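Local coordinates for protein xyloglucan-specific endo-beta-1,4-glucanase GH12 (Aspergillus niveus, PDB 4NPR) that probably hydrolyses internal beta-1,4-glucosidic linkages of xyloglucan, releasing xyloglucan oligosaccharides with the beta configuration of the sugar retained, at residues 140-145 / 183-188; 127-132 / 212-217. One frame throughout, in Å; residues are numbered along the deposited sequence.

Contact 1: 140-145 / 183-188; sequences MVWLGA and SFVAQS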
# COMPACT_ATOMS: atom_id res chain seq x y z
N MET A 140 -3.94 0.75 -6.02
CA MET A 140 -2.62 0.76 -5.44
C MET A 140 -1.82 1.88 -6.07
O MET A 140 -1.96 2.18 -7.26
CB MET A 140 -1.90 -0.56 -5.66
CG MET A 140 -2.69 -1.81 -5.38
SD MET A 140 -1.60 -3.23 -5.00
CE MET A 140 -0.87 -2.88 -3.40
N VAL A 141 -0.94 2.45 -5.27
CA VAL A 141 -0.03 3.45 -5.76
C VAL A 141 1.33 3.06 -5.29
O VAL A 141 1.63 3.12 -4.10
CB VAL A 141 -0.41 4.86 -5.28
CG1 VAL A 141 0.59 5.85 -5.83
CG2 VAL A 141 -1.83 5.20 -5.74
N TRP A 142 2.13 2.61 -6.24
CA TRP A 142 3.46 2.10 -5.97
C TRP A 142 4.47 3.25 -6.09
O TRP A 142 4.71 3.80 -7.16
CB TRP A 142 3.83 1.01 -6.97
CG TRP A 142 3.08 -0.29 -6.84
CD1 TRP A 142 1.77 -0.47 -6.42
CD2 TRP A 142 3.57 -1.57 -7.16
NE1 TRP A 142 1.45 -1.80 -6.44
CE2 TRP A 142 2.54 -2.50 -6.90
CE3 TRP A 142 4.79 -2.04 -7.64
CZ2 TRP A 142 2.71 -3.88 -7.09
CZ3 TRP A 142 4.96 -3.42 -7.82
CH2 TRP A 142 3.94 -4.31 -7.56
N LEU A 143 5.09 3.60 -4.97
CA LEU A 143 6.23 4.52 -5.03
C LEU A 143 7.51 3.79 -5.33
O LEU A 143 8.53 4.41 -5.73
CB LEU A 143 6.32 5.31 -3.73
CG LEU A 143 5.05 6.07 -3.44
CD1 LEU A 143 5.31 6.86 -2.20
CD2 LEU A 143 4.57 6.99 -4.57
N GLY A 144 7.46 2.47 -5.15
CA GLY A 144 8.67 1.63 -5.20
C GLY A 144 8.36 0.30 -5.83
O GLY A 144 7.43 -0.37 -5.41
N ALA A 145 9.13 -0.04 -6.87
CA ALA A 145 9.12 -1.37 -7.49
C ALA A 145 10.54 -1.94 -7.54
O ALA A 145 11.26 -1.79 -8.52
CB ALA A 145 8.52 -1.30 -8.88
N SER A 183 -3.51 -0.52 -10.51
CA SER A 183 -2.20 -0.27 -9.91
C SER A 183 -1.42 0.80 -10.65
O SER A 183 -1.12 0.65 -11.82
CB SER A 183 -1.37 -1.55 -9.86
OG SER A 183 -1.90 -2.44 -8.91
N PHE A 184 -1.10 1.88 -9.93
CA PHE A 184 -0.33 2.98 -10.46
C PHE A 184 1.08 2.69 -10.02
O PHE A 184 1.37 2.63 -8.84
CB PHE A 184 -0.79 4.32 -9.89
CG PHE A 184 -2.17 4.72 -10.31
CD1 PHE A 184 -3.28 4.16 -9.72
CD2 PHE A 184 -2.36 5.69 -11.29
CE1 PHE A 184 -4.54 4.53 -10.12
CE2 PHE A 184 -3.61 6.07 -11.68
CZ PHE A 184 -4.70 5.49 -11.10
N VAL A 185 1.97 2.48 -10.97
CA VAL A 185 3.33 2.12 -10.65
C VAL A 185 4.24 3.23 -11.15
O VAL A 185 4.34 3.47 -12.38
CB VAL A 185 3.72 0.81 -11.33
CG1 VAL A 185 5.19 0.50 -11.01
CG2 VAL A 185 2.79 -0.34 -10.89
N ALA A 186 4.88 3.92 -10.20
CA ALA A 186 5.68 5.07 -10.57
C ALA A 186 6.86 4.65 -11.44
O ALA A 186 7.50 3.62 -11.17
CB ALA A 186 6.16 5.81 -9.35
N GLN A 187 7.12 5.40 -12.50
CA GLN A 187 8.24 5.11 -13.42
C GLN A 187 9.64 5.28 -12.79
O GLN A 187 10.57 4.61 -13.21
CB GLN A 187 8.10 5.99 -14.67
CG GLN A 187 6.85 5.65 -15.44
CD GLN A 187 6.73 6.28 -16.82
OE1 GLN A 187 7.28 7.35 -17.14
NE2 GLN A 187 5.95 5.62 -17.65
N SER A 188 9.79 6.20 -11.83
CA SER A 188 11.00 6.30 -11.01
C SER A 188 10.67 5.93 -9.60
O SER A 188 9.64 6.32 -9.08
CB SER A 188 11.57 7.72 -10.99
OG SER A 188 11.86 8.17 -12.31

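Contact 2: 127-132 / 212-217; sequences LSTSPG and SDLYLV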
# COMPACT_ATOMS: atom_id res chain seq x y z
N LEU A 127 -12.34 0.28 -2.30
CA LEU A 127 -13.69 0.78 -2.45
C LEU A 127 -14.74 -0.28 -2.22
O LEU A 127 -14.47 -1.49 -2.35
CB LEU A 127 -13.88 1.30 -3.84
CG LEU A 127 -12.89 2.39 -4.15
CD1 LEU A 127 -13.11 2.87 -5.57
CD2 LEU A 127 -13.07 3.50 -3.16
N SER A 128 -15.95 0.17 -1.86
CA SER A 128 -17.09 -0.72 -1.73
C SER A 128 -18.39 0.00 -2.04
O SER A 128 -18.43 1.24 -2.03
CB SER A 128 -17.15 -1.36 -0.37
OG SER A 128 -18.02 -2.47 -0.45
N THR A 129 -19.42 -0.78 -2.34
CA THR A 129 -20.74 -0.23 -2.69
C THR A 129 -21.53 0.21 -1.45
O THR A 129 -22.43 1.05 -1.56
CB THR A 129 -21.60 -1.23 -3.53
OG1 THR A 129 -21.92 -2.41 -2.76
CG2 THR A 129 -20.89 -1.64 -4.81
N SER A 130 -21.20 -0.32 -0.28
CA SER A 130 -21.78 0.18 0.98
C SER A 130 -20.67 0.31 2.01
O SER A 130 -19.63 -0.34 1.86
CB SER A 130 -22.87 -0.77 1.48
OG SER A 130 -22.31 -2.00 1.92
N PRO A 131 -20.87 1.13 3.08
CA PRO A 131 -19.78 1.31 4.07
C PRO A 131 -19.21 0.01 4.67
O PRO A 131 -18.02 -0.08 4.92
CB PRO A 131 -20.41 2.21 5.16
CG PRO A 131 -21.62 2.85 4.55
CD PRO A 131 -22.08 1.91 3.44
N GLY A 132 -20.06 -0.99 4.90
CA GLY A 132 -19.63 -2.25 5.50
C GLY A 132 -19.43 -3.35 4.49
O GLY A 132 -18.98 -4.43 4.83
N SER A 212 -18.25 7.50 -8.88
CA SER A 212 -18.01 8.26 -7.65
C SER A 212 -19.04 7.97 -6.56
O SER A 212 -18.87 8.43 -5.42
CB SER A 212 -17.87 9.76 -7.92
OG SER A 212 -19.02 10.27 -8.53
N ASP A 213 -20.06 7.18 -6.86
CA ASP A 213 -21.02 6.80 -5.83
C ASP A 213 -20.44 5.73 -4.87
O ASP A 213 -21.03 5.41 -3.84
CB ASP A 213 -22.35 6.32 -6.47
CG ASP A 213 -23.57 6.53 -5.56
OD1 ASP A 213 -23.54 7.41 -4.68
OD2 ASP A 213 -24.60 5.82 -5.74
N LEU A 214 -19.28 5.19 -5.21
CA LEU A 214 -18.65 4.18 -4.36
C LEU A 214 -18.11 4.83 -3.10
O LEU A 214 -17.86 6.03 -3.09
CB LEU A 214 -17.53 3.46 -5.12
CG LEU A 214 -17.96 2.68 -6.37
CD1 LEU A 214 -16.76 2.27 -7.22
CD2 LEU A 214 -18.81 1.44 -6.05
N TYR A 215 -17.95 4.01 -2.06
CA TYR A 215 -17.36 4.39 -0.76
C TYR A 215 -15.88 4.07 -0.67
O TYR A 215 -15.49 2.95 -0.90
CB TYR A 215 -18.03 3.63 0.39
CG TYR A 215 -19.46 4.03 0.65
CD1 TYR A 215 -20.52 3.41 -0.01
CD2 TYR A 215 -19.76 5.08 1.53
CE1 TYR A 215 -21.85 3.81 0.21
CE2 TYR A 215 -21.07 5.49 1.77
CZ TYR A 215 -22.11 4.87 1.11
OH TYR A 215 -23.40 5.27 1.35
N LEU A 216 -15.05 5.04 -0.26
CA LEU A 216 -13.66 4.76 0.18
C LEU A 216 -13.73 4.11 1.54
O LEU A 216 -14.23 4.74 2.42
CB LEU A 216 -12.86 6.07 0.28
CG LEU A 216 -11.38 6.08 0.75
CD1 LEU A 216 -10.53 5.00 0.10
CD2 LEU A 216 -10.77 7.45 0.44
N VAL A 217 -13.28 2.87 1.71
CA VAL A 217 -13.39 2.18 3.03
C VAL A 217 -12.11 1.73 3.76
O VAL A 217 -12.19 1.31 4.94
CB VAL A 217 -14.34 0.96 3.00
CG1 VAL A 217 -15.66 1.34 2.35
CG2 VAL A 217 -13.72 -0.26 2.30

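Contact 1: 140-145 / 183-188
Trp142 sets its CG beside its own backbone N (chi1 -69°), while Val185 turns CG1 anti to the backbone N, which places CG2 under the indole. The two side chains lie side by side and point the same way, as bridge partners on one face of the sheet, in the one parallel pairing within the larger, mixed sheet of the family 12 beta-jelly roll. CG2 of Val185 sits over one face of the indole, shifted toward its rim and 4.3 Å from the centroid of the five-membered ring, a CH-pi contact. In the plane of the indole, CB of Met140 lies at the edge of the five-membered ring and CB of Ala145 at the edge of the six-membered ring. NE1 of Trp142 sends a weak but nearly straight hydrogen bond to SD of Met140, 3.7 Å away, which would help to fix the rotation of the indole.

Strands 140-142 and 183-186 run parallel to within 9°, held by three hydrogen bonds. Phe184 N reaches Met140 O at 2.8 Å, tilted out of the carbonyl plane; Trp142 N meets Phe184 O almost head-on at 2.7 Å; and Ala186 N binds Trp142 O in the carbonyl plane. Pro151, from a loop, touches Trp142, Ser183 and Val185 on the face that carries them. Val141 and Phe184 project from the other face, toward helix 198-207, where the Phe184 ring packs edge-to-face with Phe200. In the plane of the Phe184 ring, at its edge, lies the carbonyl oxygen of Met140, 3.4 Å from CD1 of Phe184.

Contact 2: 127-132 / 212-217
This is an antiparallel strand pairing between two interior strands of the larger sheet of the jelly roll, at the end where strand 117-128 runs out into a loop and strand 215-226 begins. Ser128 and Tyr215 form a hydrogen-bonded pair: Ser128 N donates to Tyr215 O at 3.0 Å, and Tyr215 N returns a bond to Ser128 O at 2.8 Å. Leu127 and Leu216 follow as a non-hydrogen-bonded pair, with Leu127 CA in a CA-H...O contact to Tyr215 O.

Beyond the last pair the loop folds over Tyr215. With CG beside its backbone N (chi1 -69°), the phenol extends along the departing chain, and Pro131 CD rests over one face of its ring, 3.8 Å from the centroid and 16° off the normal, a proline-aromatic CH-pi contact. The carbonyl oxygens of Ser128 and Thr129 lie at the ring edge, in its plane; Thr129 O is 3.3 Å from Tyr215 CE1. Val217 CG1 packs against Ser128 CB and Pro131 O on the same side of the sheet as the phenol.

On the opposite side Leu127 carries the apolar packing. Its CD2 lies against the backbone of Leu216, 3.6 Å from Leu216 CA, while CD1 meets Leu214 CD1 at 4.1 Å, the two side chains crossing at about a right angle. Leu127 also touches Phe201 of helix 198-207 and Tyr137 and Ile139 of strand 137-146, whereas Tyr215, Leu216 and Val217 pack on strand 87-97, so the contact is flanked by a sheet strand at either side and a helix over the Leu127 face.

Both contacts belong to the same mixed sheet, with centres 23 Å apart and nearest atoms about 9 Å apart, so they do not touch. Strand 117-128 of contact 2 continues through a loop into strand 137-146 of contact 1. Along the chain the order is 127-132, 140-145, 183-188 and 212-217, which nests contact 1 inside the loop that contact 2 closes. The hairpin of 117-128 and 137-146 has strand 215-226, remote in sequence, antiparallel on one flank and strand 179-186 parallel on the other. Together the contacts tie this hairpin to later strands, joining four consecutive strands of the jelly-roll sheet, and helix 198-207 packs against side chains of both.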